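Local coordinates for circadian clock oscillator protein KaiA (Nostoc sp., PDB 1R5Q), which probably stimulates autophosphorylation of the clock protein KaiC, through a dimeric helical C-terminal domain, to drive the cyanobacterial circadian oscillator, at residues D6-I9 against L10-Q13; L14-D17 against Y18-I21; D37-I40 against N41-C45; N47-V50 against P51-I54; R82-L85 against I86-A90. All coordinates share one frame; numbering follows the deposited sequence.

Contact 1: residues D6-I9 against L10-Q13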
loop_
_atom_site.group_PDB
_atom_site.type_symbol
_atom_site.label_atom_id
_atom_site.label_comp_id
_atom_site.label_asym_id
_atom_site.label_seq_id
_atom_site.Cartn_x
_atom_site.Cartn_y
_atom_site.Cartn_z
ATOM N N ASP A 6 -9.465 -18.055 -2.975
ATOM C CA ASP A 6 -8.001 -18.047 -2.792
ATOM C C ASP A 6 -7.304 -16.742 -2.337
ATOM O O ASP A 6 -7.907 -15.882 -1.700
ATOM C CB ASP A 6 -7.343 -18.509 -4.097
ATOM C CG ASP A 6 -7.605 -17.543 -5.246
ATOM O OD1 ASP A 6 -7.181 -17.833 -6.383
ATOM O OD2 ASP A 6 -8.235 -16.485 -5.007
ATOM N N GLN A 7 -6.023 -16.615 -2.691
ATOM C CA GLN A 7 -5.203 -15.454 -2.314
ATOM C C GLN A 7 -5.742 -14.104 -2.803
ATOM O O GLN A 7 -5.581 -13.076 -2.130
ATOM C CB GLN A 7 -3.757 -15.630 -2.809
ATOM C CG GLN A 7 -3.578 -15.515 -4.316
ATOM C CD GLN A 7 -2.152 -15.812 -4.778
ATOM O OE1 GLN A 7 -1.803 -15.591 -5.943
ATOM N NE2 GLN A 7 -1.324 -16.319 -3.870
ATOM N N GLN A 8 -6.378 -14.104 -3.969
ATOM C CA GLN A 8 -6.924 -12.875 -4.521
ATOM C C GLN A 8 -7.920 -12.183 -3.599
ATOM O O GLN A 8 -8.086 -10.968 -3.680
ATOM C CB GLN A 8 -7.570 -13.141 -5.885
ATOM C CG GLN A 8 -6.553 -13.402 -6.993
ATOM C CD GLN A 8 -5.446 -12.351 -7.036
ATOM O OE1 GLN A 8 -5.694 -11.144 -6.861
ATOM N NE2 GLN A 8 -4.216 -12.803 -7.283
ATOM N N ILE A 9 -8.592 -12.941 -2.730
ATOM C CA ILE A 9 -9.548 -12.324 -1.811
ATOM C C ILE A 9 -8.836 -11.263 -0.959
ATOM O O ILE A 9 -9.294 -10.126 -0.851
ATOM C CB ILE A 9 -10.221 -13.369 -0.877
ATOM C CG1 ILE A 9 -11.209 -14.218 -1.689
ATOM C CG2 ILE A 9 -10.969 -12.660 0.268
ATOM C CD1 ILE A 9 -12.054 -15.154 -0.844
ATOM N N LEU A 10 -7.699 -11.631 -0.379
ATOM C CA LEU A 10 -6.948 -10.697 0.452
ATOM C C LEU A 10 -6.207 -9.648 -0.368
ATOM O O LEU A 10 -6.205 -8.467 -0.010
ATOM C CB LEU A 10 -5.954 -11.444 1.342
ATOM C CG LEU A 10 -4.989 -10.536 2.105
ATOM C CD1 LEU A 10 -5.760 -9.580 3.021
ATOM C CD2 LEU A 10 -4.022 -11.415 2.900
ATOM N N LEU A 11 -5.577 -10.071 -1.460
ATOM C CA LEU A 11 -4.828 -9.133 -2.290
ATOM C C LEU A 11 -5.702 -8.004 -2.843
ATOM O O LEU A 11 -5.205 -6.893 -3.075
ATOM C CB LEU A 11 -4.119 -9.858 -3.442
ATOM C CG LEU A 11 -2.979 -10.832 -3.077
ATOM C CD1 LEU A 11 -2.286 -11.341 -4.356
ATOM C CD2 LEU A 11 -1.959 -10.124 -2.185
ATOM N N GLN A 12 -6.992 -8.280 -3.066
ATOM C CA GLN A 12 -7.900 -7.245 -3.574
ATOM C C GLN A 12 -8.297 -6.306 -2.441
ATOM O O GLN A 12 -8.441 -5.089 -2.643
ATOM C CB GLN A 12 -9.153 -7.863 -4.221
ATOM C CG GLN A 12 -8.928 -8.339 -5.658
ATOM C CD GLN A 12 -8.307 -7.259 -6.554
ATOM O OE1 GLN A 12 -7.217 -7.444 -7.121
ATOM N NE2 GLN A 12 -8.995 -6.129 -6.682
ATOM N N GLN A 13 -8.469 -6.862 -1.246
ATOM C CA GLN A 13 -8.802 -6.043 -0.086
ATOM C C GLN A 13 -7.610 -5.105 0.201
ATOM O O GLN A 13 -7.790 -3.918 0.484
ATOM C CB GLN A 13 -9.083 -6.924 1.139
ATOM C CG GLN A 13 -10.384 -7.745 1.039
ATOM C CD GLN A 13 -10.639 -8.649 2.250
ATOM O OE1 GLN A 13 -11.707 -9.259 2.366
ATOM N NE2 GLN A 13 -9.655 -8.744 3.148
#
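Gln8 and Leu11, one helical turn apart, both carry CG anti to their own carbonyl carbon (chi1 -73° and -67°), and a bend at chi2 of Gln8 turns its amide forward, toward Leu11. The amide of Gln8 then crosses the Leu11 side chain at a slant, with Gln8 NE2 lying 3.8 Å from Leu11 CD1. On its other branch Gln8 OE1 is 4.0 Å from Leu11 CB. Gln12, likewise bent at chi2, brings its amide near that of Gln8, the two planes 36° apart, without a bond between them. Ile9 and Gln13 run side by side in the same direction, and Gln13 CG rests 3.2 Å from Ile9 O. Between the two segments the hydrogen bonds are all main-chain. Leu11 N donates nearly straight to Gln7 O at 3.1 Å, in the carbonyl plane, and Gln12 N reaches Gln8 O at 3.0 Å from a tilted position. Within 6-9, at the entry to the helix, Asp6 OD2 accepts from Gln8 N at 3.2 Å, a side-chain capping bond that meets the carboxylate from above its plane. Glu4 touches Ile9, and Ala46 touches Leu10. The first turn of helix 8-24 is thus held by main-chain bonds and one acidic cap, whose negative charge would suit the positive end of the helix dipole, while the glutamines contribute mostly van der Waals packing at the surface.

Contact 2: residues L14-D17 against Y18-I21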
loop_
_atom_site.group_PDB
_atom_site.type_symbol
_atom_site.label_atom_id
_atom_site.label_comp_id
_atom_site.label_asym_id
_atom_site.label_seq_id
_atom_site.Cartn_x
_atom_site.Cartn_y
_atom_site.Cartn_z
ATOM N N LEU A 14 -6.393 -5.647 0.132
ATOM C CA LEU A 14 -5.198 -4.846 0.379
ATOM C C LEU A 14 -5.071 -3.729 -0.647
ATOM O O LEU A 14 -4.710 -2.609 -0.302
ATOM C CB LEU A 14 -3.948 -5.733 0.357
ATOM C CG LEU A 14 -3.884 -6.666 1.565
ATOM C CD1 LEU A 14 -2.737 -7.659 1.393
ATOM C CD2 LEU A 14 -3.722 -5.841 2.825
ATOM N N LYS A 15 -5.349 -4.035 -1.908
ATOM C CA LYS A 15 -5.296 -3.018 -2.950
ATOM C C LYS A 15 -6.323 -1.917 -2.611
ATOM O O LYS A 15 -6.034 -0.716 -2.700
ATOM C CB LYS A 15 -5.597 -3.650 -4.313
ATOM C CG LYS A 15 -5.699 -2.663 -5.460
ATOM C CD LYS A 15 -5.494 -3.347 -6.813
ATOM C CE LYS A 15 -5.692 -2.367 -7.966
ATOM N NZ LYS A 15 -5.341 -2.979 -9.289
ATOM N N SER A 16 -7.516 -2.334 -2.205
ATOM C CA SER A 16 -8.550 -1.382 -1.841
ATOM C C SER A 16 -8.065 -0.497 -0.694
ATOM O O SER A 16 -8.244 0.719 -0.729
ATOM C CB SER A 16 -9.842 -2.111 -1.431
ATOM O OG SER A 16 -10.680 -1.250 -0.677
ATOM N N ASP A 17 -7.448 -1.108 0.315
ATOM C CA ASP A 17 -6.951 -0.367 1.475
ATOM C C ASP A 17 -5.856 0.639 1.101
ATOM O O ASP A 17 -5.832 1.769 1.618
ATOM C CB ASP A 17 -6.404 -1.342 2.522
ATOM C CG ASP A 17 -7.496 -2.242 3.137
ATOM O OD1 ASP A 17 -7.131 -3.237 3.784
ATOM O OD2 ASP A 17 -8.705 -1.953 2.988
ATOM N N TYR A 18 -4.959 0.211 0.211
ATOM C CA TYR A 18 -3.838 1.027 -0.239
ATOM C C TYR A 18 -4.366 2.200 -1.053
ATOM O O TYR A 18 -3.814 3.295 -0.986
ATOM C CB TYR A 18 -2.869 0.203 -1.102
ATOM C CG TYR A 18 -1.529 0.884 -1.346
ATOM C CD1 TYR A 18 -0.577 0.972 -0.329
ATOM C CD2 TYR A 18 -1.235 1.488 -2.575
ATOM C CE1 TYR A 18 0.646 1.652 -0.528
ATOM C CE2 TYR A 18 -0.030 2.170 -2.781
ATOM C CZ TYR A 18 0.908 2.241 -1.746
ATOM O OH TYR A 18 2.103 2.882 -1.938
ATOM N N ARG A 19 -5.428 1.965 -1.823
ATOM C CA ARG A 19 -6.030 3.034 -2.628
ATOM C C ARG A 19 -6.456 4.160 -1.677
ATOM O O ARG A 19 -6.165 5.332 -1.911
ATOM C CB ARG A 19 -7.256 2.520 -3.402
ATOM C CG ARG A 19 -8.013 3.636 -4.134
ATOM C CD ARG A 19 -9.308 3.151 -4.777
ATOM N NE ARG A 19 -9.067 2.251 -5.900
ATOM C CZ ARG A 19 -9.343 0.950 -5.873
ATOM N NH1 ARG A 19 -9.875 0.410 -4.775
ATOM N NH2 ARG A 19 -9.087 0.190 -6.937
ATOM N N GLN A 20 -7.148 3.797 -0.604
ATOM C CA GLN A 20 -7.587 4.783 0.378
ATOM C C GLN A 20 -6.401 5.506 1.055
ATOM O O GLN A 20 -6.519 6.679 1.423
ATOM C CB GLN A 20 -8.494 4.120 1.426
ATOM C CG GLN A 20 -9.899 3.711 0.895
ATOM C CD GLN A 20 -10.598 4.826 0.088
ATOM O OE1 GLN A 20 -10.668 5.984 0.524
ATOM N NE2 GLN A 20 -11.118 4.472 -1.097
ATOM N N ILE A 21 -5.259 4.827 1.215
ATOM C CA ILE A 21 -4.083 5.476 1.817
ATOM C C ILE A 21 -3.551 6.512 0.821
ATOM O O ILE A 21 -3.245 7.656 1.186
ATOM C CB ILE A 21 -2.948 4.441 2.146
ATOM C CG1 ILE A 21 -3.373 3.572 3.335
ATOM C CG2 ILE A 21 -1.605 5.183 2.455
ATOM C CD1 ILE A 21 -2.549 2.287 3.509
HETATM O O HOH W 1 -10.713 1.732 -1.957
#
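Ser16 O is gripped by two donors: Gln20 N at 3.3 Å and a water at 2.9 Å. The same water accepts from Gln20 NE2 at 2.9 Å and from Arg19 NH1 at 3.2 Å, lying in the guanidinium plane at its edge. One solvent molecule therefore ties a main-chain carbonyl to two side chains of the next turn. Gln20 meets it by a bend at chi2 (-47°) that turns its amide so that NE2 faces the water. Arg19 sets out with CG anti to its backbone N (chi1 174°) and bends at chi3, which lays NH1 3.7 Å from Ser16 CA; the guanidinium is oblique to that atom. Lys15 CE also lies obliquely by this group. The like charges Lys15 NZ and Arg19 NH2 stay 5.4 Å apart, and the acids of helix 50-67 probably offset them: Lys15 forms salt bridges with Glu59 and Glu63, and Arg19 with Glu63. Beneath the side chains the helical pattern runs on, Tyr18 N giving its hydrogen to Leu14 O and Arg19 N to Lys15 O, while Ile21 CG1 packs 3.5 Å from Asp17 O. Tyr18 and Ile21 belong to the inward side: the Tyr18 hydroxyl is hydrogen-bonded to His57, and Ile21 packs on Phe39 of helix 33-45. Such a division, apolar and aromatic groups inward and a solvated polar flank outward, is that of an amphipathic helix in the four-helix bundle of the KaiA C-terminal domain.

Contact 3: residues D37-I40 against N41-C45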
loop_
_atom_site.group_PDB
_atom_site.type_symbol
_atom_site.label_atom_id
_atom_site.label_comp_id
_atom_site.label_asym_id
_atom_site.label_seq_id
_atom_site.Cartn_x
_atom_site.Cartn_y
_atom_site.Cartn_z
ATOM N N ASP A 37 -1.033 1.913 9.551
ATOM C CA ASP A 37 -0.648 0.927 10.548
ATOM C C ASP A 37 -1.379 -0.390 10.314
ATOM O O ASP A 37 -0.790 -1.459 10.433
ATOM C CB ASP A 37 -0.922 1.455 11.961
ATOM C CG ASP A 37 0.143 2.443 12.434
ATOM O OD1 ASP A 37 1.340 2.251 12.103
ATOM O OD2 ASP A 37 -0.211 3.402 13.156
ATOM N N LYS A 38 -2.652 -0.308 9.948
ATOM C CA LYS A 38 -3.450 -1.507 9.696
ATOM C C LYS A 38 -3.020 -2.244 8.431
ATOM O O LYS A 38 -2.998 -3.478 8.406
ATOM C CB LYS A 38 -4.936 -1.146 9.593
ATOM C CG LYS A 38 -5.568 -0.739 10.910
ATOM C CD LYS A 38 -7.086 -0.543 10.756
ATOM C CE LYS A 38 -7.776 -1.808 10.231
ATOM N NZ LYS A 38 -9.270 -1.652 10.135
ATOM N N PHE A 39 -2.705 -1.485 7.379
ATOM C CA PHE A 39 -2.250 -2.046 6.113
ATOM C C PHE A 39 -0.920 -2.768 6.359
ATOM O O PHE A 39 -0.698 -3.879 5.874
ATOM C CB PHE A 39 -2.045 -0.926 5.060
ATOM C CG PHE A 39 -1.455 -1.415 3.741
ATOM C CD1 PHE A 39 -2.264 -2.002 2.774
ATOM C CD2 PHE A 39 -0.085 -1.325 3.492
ATOM C CE1 PHE A 39 -1.734 -2.490 1.600
ATOM C CE2 PHE A 39 0.463 -1.819 2.304
ATOM C CZ PHE A 39 -0.356 -2.400 1.361
ATOM N N ILE A 40 -0.034 -2.127 7.110
ATOM C CA ILE A 40 1.267 -2.717 7.396
ATOM C C ILE A 40 1.133 -4.048 8.158
ATOM O O ILE A 40 1.764 -5.042 7.813
ATOM C CB ILE A 40 2.139 -1.735 8.207
ATOM C CG1 ILE A 40 2.453 -0.503 7.338
ATOM C CG2 ILE A 40 3.421 -2.418 8.682
ATOM C CD1 ILE A 40 3.053 -0.826 5.950
ATOM N N ASN A 41 0.289 -4.057 9.180
ATOM C CA ASN A 41 0.106 -5.263 9.978
ATOM C C ASN A 41 -0.455 -6.417 9.135
ATOM O O ASN A 41 -0.091 -7.578 9.333
ATOM C CB ASN A 41 -0.798 -4.935 11.173
ATOM C CG ASN A 41 -0.875 -6.069 12.185
ATOM O OD1 ASN A 41 -1.866 -6.795 12.236
ATOM N ND2 ASN A 41 0.172 -6.222 12.998
ATOM N N ALA A 42 -1.308 -6.098 8.171
ATOM C CA ALA A 42 -1.893 -7.124 7.320
ATOM C C ALA A 42 -0.896 -7.731 6.343
ATOM O O ALA A 42 -0.883 -8.947 6.173
ATOM C CB ALA A 42 -3.104 -6.563 6.552
ATOM N N VAL A 43 -0.075 -6.904 5.679
ATOM C CA VAL A 43 0.900 -7.435 4.722
ATOM C C VAL A 43 1.990 -8.178 5.490
ATOM O O VAL A 43 2.577 -9.137 4.986
ATOM C CB VAL A 43 1.551 -6.311 3.830
ATOM C CG1 VAL A 43 0.479 -5.605 3.010
ATOM C CG2 VAL A 43 2.257 -5.300 4.682
ATOM N N PHE A 44 2.238 -7.710 6.712
ATOM C CA PHE A 44 3.212 -8.286 7.636
ATOM C C PHE A 44 2.702 -9.681 8.041
ATOM O O PHE A 44 3.404 -10.669 7.902
ATOM C CB PHE A 44 3.297 -7.384 8.861
ATOM C CG PHE A 44 4.241 -7.861 9.936
ATOM C CD1 PHE A 44 5.586 -8.089 9.663
ATOM C CD2 PHE A 44 3.792 -8.005 11.243
ATOM C CE1 PHE A 44 6.472 -8.446 10.675
ATOM C CE2 PHE A 44 4.663 -8.359 12.263
ATOM C CZ PHE A 44 6.013 -8.579 11.980
ATOM N N CYS A 45 1.469 -9.751 8.531
ATOM C CA CYS A 45 0.898 -11.042 8.938
ATOM C C CYS A 45 0.716 -12.063 7.811
ATOM O O CYS A 45 0.823 -13.262 8.056
ATOM C CB CYS A 45 -0.442 -10.816 9.623
ATOM S SG CYS A 45 -0.217 -10.034 11.188
#
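Val43 CB stands 3.9 Å from Phe39 O, one turn back along helix 33-45, and its two methyls part from there. With CG1 anti to the carbonyl carbon (chi1 -61°), that methyl is sent over one face of the Phe39 ring, a CH-pi contact 4.0 Å from the ring centroid and 22° off the normal. Its position is offset toward the rim, so the nearest ring atom is Phe39 CZ, at 3.7 Å from Val43 CG1. The other methyl, CG2, falls between the backbone N and the carbonyl carbon and comes to 3.2 Å from Ile40 O. Phe39 CG, anti to the backbone N, places the ring beside Val43, chi2 of 81° turns its face to the methyl, and the two side chains meet at a slant. Under them Val43 N binds Phe39 O at 3.1 Å, nearly in line with the carbonyl, and Phe44 N reaches Ile40 O at 2.9 Å. An alanine in place of Val43 would lack both methyls and would probably leave the covered face of the Phe39 ring without its CH-pi partner, opening a gap beside it. Outward, Phe39 meets Tyr18 of helix 8-24, and Ile88 of helix 82-100 packs on both Phe39 and Ile40. Phe44 sets its ring edge-to-face with Tyr96. This i to i+4 aromatic-aliphatic pair lies on the inward face of helix 33-45, in the core of the four-helix bundle.

Contact 4: residues N47-V50 against P51-I54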
loop_
_atom_site.group_PDB
_atom_site.type_symbol
_atom_site.label_atom_id
_atom_site.label_comp_id
_atom_site.label_asym_id
_atom_site.label_seq_id
_atom_site.Cartn_x
_atom_site.Cartn_y
_atom_site.Cartn_z
ATOM N N ASN A 47 2.683 -12.357 5.123
ATOM C CA ASN A 47 3.983 -12.641 4.498
ATOM C C ASN A 47 4.024 -12.236 3.036
ATOM O O ASN A 47 4.687 -12.870 2.219
ATOM C CB ASN A 47 4.308 -14.137 4.595
ATOM C CG ASN A 47 5.792 -14.421 4.413
ATOM O OD1 ASN A 47 6.192 -15.480 3.918
ATOM N ND2 ASN A 47 6.607 -13.477 4.823
ATOM N N ILE A 48 3.305 -11.180 2.700
ATOM C CA ILE A 48 3.254 -10.707 1.327
ATOM C C ILE A 48 4.600 -10.100 0.943
ATOM O O ILE A 48 5.122 -9.271 1.672
ATOM C CB ILE A 48 2.144 -9.660 1.183
ATOM C CG1 ILE A 48 0.786 -10.368 1.315
ATOM C CG2 ILE A 48 2.283 -8.929 -0.165
ATOM C CD1 ILE A 48 -0.270 -9.493 1.874
ATOM N N PRO A 49 5.175 -10.525 -0.192
ATOM C CA PRO A 49 6.461 -10.035 -0.686
ATOM C C PRO A 49 6.355 -8.558 -1.089
ATOM O O PRO A 49 5.318 -8.105 -1.570
ATOM C CB PRO A 49 6.747 -10.924 -1.903
ATOM C CG PRO A 49 5.871 -12.121 -1.723
ATOM C CD PRO A 49 4.622 -11.543 -1.104
ATOM N N VAL A 50 7.436 -7.819 -0.910
ATOM C CA VAL A 50 7.435 -6.407 -1.269
ATOM C C VAL A 50 7.095 -6.169 -2.745
ATOM O O VAL A 50 6.354 -5.251 -3.061
ATOM C CB VAL A 50 8.797 -5.754 -0.895
ATOM C CG1 VAL A 50 8.903 -4.351 -1.500
ATOM C CG2 VAL A 50 8.910 -5.671 0.626
ATOM N N PRO A 51 7.597 -7.011 -3.669
ATOM C CA PRO A 51 7.255 -6.758 -5.083
ATOM C C PRO A 51 5.751 -6.692 -5.357
ATOM O O PRO A 51 5.310 -5.998 -6.281
ATOM C CB PRO A 51 7.913 -7.924 -5.825
ATOM C CG PRO A 51 9.147 -8.198 -4.965
ATOM C CD PRO A 51 8.571 -8.115 -3.545
ATOM N N GLU A 52 4.971 -7.408 -4.554
ATOM C CA GLU A 52 3.524 -7.417 -4.712
ATOM C C GLU A 52 2.944 -6.088 -4.265
ATOM O O GLU A 52 1.989 -5.601 -4.846
ATOM C CB GLU A 52 2.884 -8.545 -3.895
ATOM C CG GLU A 52 3.260 -9.928 -4.380
ATOM C CD GLU A 52 2.032 -10.767 -4.677
ATOM O OE1 GLU A 52 1.838 -11.814 -4.003
ATOM O OE2 GLU A 52 1.257 -10.364 -5.582
ATOM N N ILE A 53 3.527 -5.510 -3.218
ATOM C CA ILE A 53 3.051 -4.227 -2.728
ATOM C C ILE A 53 3.381 -3.174 -3.766
ATOM O O ILE A 53 2.588 -2.258 -4.013
ATOM C CB ILE A 53 3.730 -3.842 -1.396
ATOM C CG1 ILE A 53 3.346 -4.853 -0.314
ATOM C CG2 ILE A 53 3.285 -2.429 -0.975
ATOM C CD1 ILE A 53 4.112 -4.673 0.991
ATOM N N ILE A 54 4.549 -3.313 -4.384
ATOM C CA ILE A 54 4.962 -2.344 -5.378
ATOM C C ILE A 54 4.051 -2.436 -6.583
ATOM O O ILE A 54 3.751 -1.425 -7.217
ATOM C CB ILE A 54 6.434 -2.553 -5.797
ATOM C CG1 ILE A 54 7.356 -2.211 -4.614
ATOM C CG2 ILE A 54 6.773 -1.676 -7.003
ATOM C CD1 ILE A 54 8.839 -2.265 -4.942
#
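Ile48 packs against the first turn of helix 50-67, its CG2 lying 4.2 Å from Ile53 CG1 and 3.8 Å from Glu52 CB. This is the link between two helices of the four-helix bundle: Asn47, with positive phi, closes helix 33-45 in a Schellman motif, and Pro49 takes the N-cap position of the next helix. Ile48 and Glu52 cross at about a right angle, and Leu14 of helix 8-24 lies against Ile48. Farther out, Val50 reaches forward one turn, its CG1 anti to the backbone N (chi1 169°), to meet Ile54 CD1 at 4.0 Å; Leu89 of helix 82-100 also touches Val50. Pro49 CB lies 3.7 Å from Pro51 CD, and neither proline has an N-H to give, which suits the start of a helix, where the first amides find no carbonyl one turn earlier. Toward the polar edge the Glu52 side chain runs alongside the Pro49 ring, pointing the same way, and its CG lies 3.9 Å from Pro49 CD; Leu11 of helix 8-24 touches Glu52 as well. The main chain supplies the bonds that fasten the turn. Ile54 N donates to Val50 O at 3.0 Å, a well-aligned bond, while Ile53 N makes a weak one to that same oxygen. Glu52 N, by contrast, approaches Pro49 O from above the carbonyl plane, 53° out of it, at 3.1 Å.

Contact 5: residues R82-L85 against I86-A90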
loop_
_atom_site.group_PDB
_atom_site.type_symbol
_atom_site.label_atom_id
_atom_site.label_comp_id
_atom_site.label_asym_id
_atom_site.label_seq_id
_atom_site.Cartn_x
_atom_site.Cartn_y
_atom_site.Cartn_z
ATOM N N ARG A 82 5.294 8.561 -4.846
ATOM C CA ARG A 82 6.450 7.740 -4.483
ATOM C C ARG A 82 6.775 7.983 -3.004
ATOM O O ARG A 82 7.413 7.149 -2.346
ATOM C CB ARG A 82 7.656 8.081 -5.346
ATOM C CG ARG A 82 7.471 7.652 -6.791
ATOM C CD ARG A 82 8.671 8.015 -7.619
ATOM N NE ARG A 82 8.461 7.745 -9.038
ATOM C CZ ARG A 82 9.263 8.193 -10.000
ATOM N NH1 ARG A 82 10.321 8.933 -9.691
ATOM N NH2 ARG A 82 9.014 7.888 -11.267
ATOM N N LEU A 83 6.320 9.124 -2.481
ATOM C CA LEU A 83 6.531 9.455 -1.071
ATOM C C LEU A 83 5.741 8.455 -0.220
ATOM O O LEU A 83 6.205 7.974 0.824
ATOM C CB LEU A 83 6.032 10.879 -0.775
ATOM C CG LEU A 83 6.884 11.994 -1.400
ATOM C CD1 LEU A 83 6.218 13.364 -1.205
ATOM C CD2 LEU A 83 8.259 11.981 -0.753
ATOM N N THR A 84 4.525 8.185 -0.673
ATOM C CA THR A 84 3.645 7.238 -0.022
ATOM C C THR A 84 4.302 5.852 0.004
ATOM O O THR A 84 4.305 5.174 1.033
ATOM C CB THR A 84 2.317 7.094 -0.786
ATOM O OG1 THR A 84 1.683 8.386 -0.904
ATOM C CG2 THR A 84 1.402 6.113 -0.037
ATOM N N LEU A 85 4.850 5.434 -1.126
ATOM C CA LEU A 85 5.475 4.117 -1.203
ATOM C C LEU A 85 6.691 4.037 -0.278
ATOM O O LEU A 85 6.919 3.030 0.396
ATOM C CB LEU A 85 5.875 3.808 -2.646
ATOM C CG LEU A 85 6.502 2.425 -2.900
ATOM C CD1 LEU A 85 5.583 1.298 -2.373
ATOM C CD2 LEU A 85 6.756 2.266 -4.401
ATOM N N ILE A 86 7.478 5.102 -0.245
ATOM C CA ILE A 86 8.624 5.131 0.646
ATOM C C ILE A 86 8.169 4.953 2.092
ATOM O O ILE A 86 8.747 4.160 2.847
ATOM C CB ILE A 86 9.400 6.473 0.533
ATOM C CG1 ILE A 86 10.184 6.498 -0.794
ATOM C CG2 ILE A 86 10.358 6.629 1.743
ATOM C CD1 ILE A 86 10.645 7.896 -1.216
ATOM N N ASP A 87 7.127 5.691 2.458
ATOM C CA ASP A 87 6.573 5.684 3.810
ATOM C C ASP A 87 6.079 4.280 4.198
ATOM O O ASP A 87 6.292 3.815 5.319
ATOM C CB ASP A 87 5.431 6.700 3.861
ATOM C CG ASP A 87 5.012 7.081 5.282
ATOM O OD1 ASP A 87 4.198 8.016 5.406
ATOM O OD2 ASP A 87 5.472 6.464 6.266
ATOM N N ILE A 88 5.436 3.609 3.249
ATOM C CA ILE A 88 4.894 2.269 3.458
ATOM C C ILE A 88 6.025 1.260 3.635
ATOM O O ILE A 88 6.023 0.460 4.580
ATOM C CB ILE A 88 4.013 1.861 2.235
ATOM C CG1 ILE A 88 2.676 2.614 2.289
ATOM C CG2 ILE A 88 3.835 0.332 2.174
ATOM C CD1 ILE A 88 1.805 2.197 3.439
ATOM N N LEU A 89 7.001 1.308 2.732
ATOM C CA LEU A 89 8.129 0.388 2.814
ATOM C C LEU A 89 8.978 0.597 4.067
ATOM O O LEU A 89 9.487 -0.368 4.627
ATOM C CB LEU A 89 8.999 0.476 1.559
ATOM C CG LEU A 89 8.322 0.019 0.255
ATOM C CD1 LEU A 89 9.277 0.176 -0.928
ATOM C CD2 LEU A 89 7.880 -1.440 0.395
ATOM N N ALA A 90 9.137 1.844 4.493
ATOM C CA ALA A 90 9.904 2.158 5.700
ATOM C C ALA A 90 9.181 1.552 6.915
ATOM O O ALA A 90 9.821 1.004 7.820
ATOM C CB ALA A 90 10.022 3.680 5.881
#
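Leu85 and Leu89 meet one turn apart, Leu85 CD1 lying 4.0 Å from Leu89 CG and the two side chains slanting across one another. The isobutyl group of Leu85 leaves with CG anti to the backbone N (chi1 -178°), whereas that of Leu89 has CG anti to its own carbonyl carbon (chi1 -65°) and so leans back over the preceding turn. That lean also places Leu89 CG 3.3 Å from Leu85 O. The oxygen accepts a nearly straight bond from Leu89 N at 2.9 Å, so the same carbonyl lies against the Leu89 side chain and takes its backbone N-H. Ile86 and Ile88 lean back in the same manner: Ile86 CG1 comes to 3.2 Å from Arg82 O, and Ile88 CG1 to 3.3 Å from Thr84 O. Asp87 N binds Leu83 O, and its carboxylate turns elsewhere, to the hydroxyl of Tyr25. An alanine at Leu85 would lose the branched end that meets Leu89, and the Leu89 side chain would probably be left with a gap beside it and more freedom to turn. Arg82 is held by a salt bridge to Asp75. This part of helix 82-100 faces three other helices. Tyr18 of helix 8-24 packs on Thr84, Leu85 and Ile88; Ile36 of helix 33-45 packs on Ile88; and helix 50-67 supplies His57 to Leu85.

Contacts 1 and 2 are consecutive parts of helix 8-24, their centres 12 Å apart. The other helices gather round contact 2, while contact 1 lies at the outer end and touches contact 4, Leu11 CD1 being 3.9 Å from Glu52 OE2. Contact 2 touches contact 3 where Tyr18 CD1 lies 3.8 Å from Phe39 CZ, and contact 5 where Tyr18 CE1 lies 3.6 Å from Ile88 CG1. Ile88 in turn meets Phe39, so contacts 2, 3 and 5 close a shared core. Contact 4 joins in through Val50 CG1, 3.6 Å from Leu89 CD2 of contact 5, and through a probable hydrogen bond from Ile48 N to Val43 O of contact 3. Contacts 1 and 5 are farthest apart, their centres about 22 Å from each other.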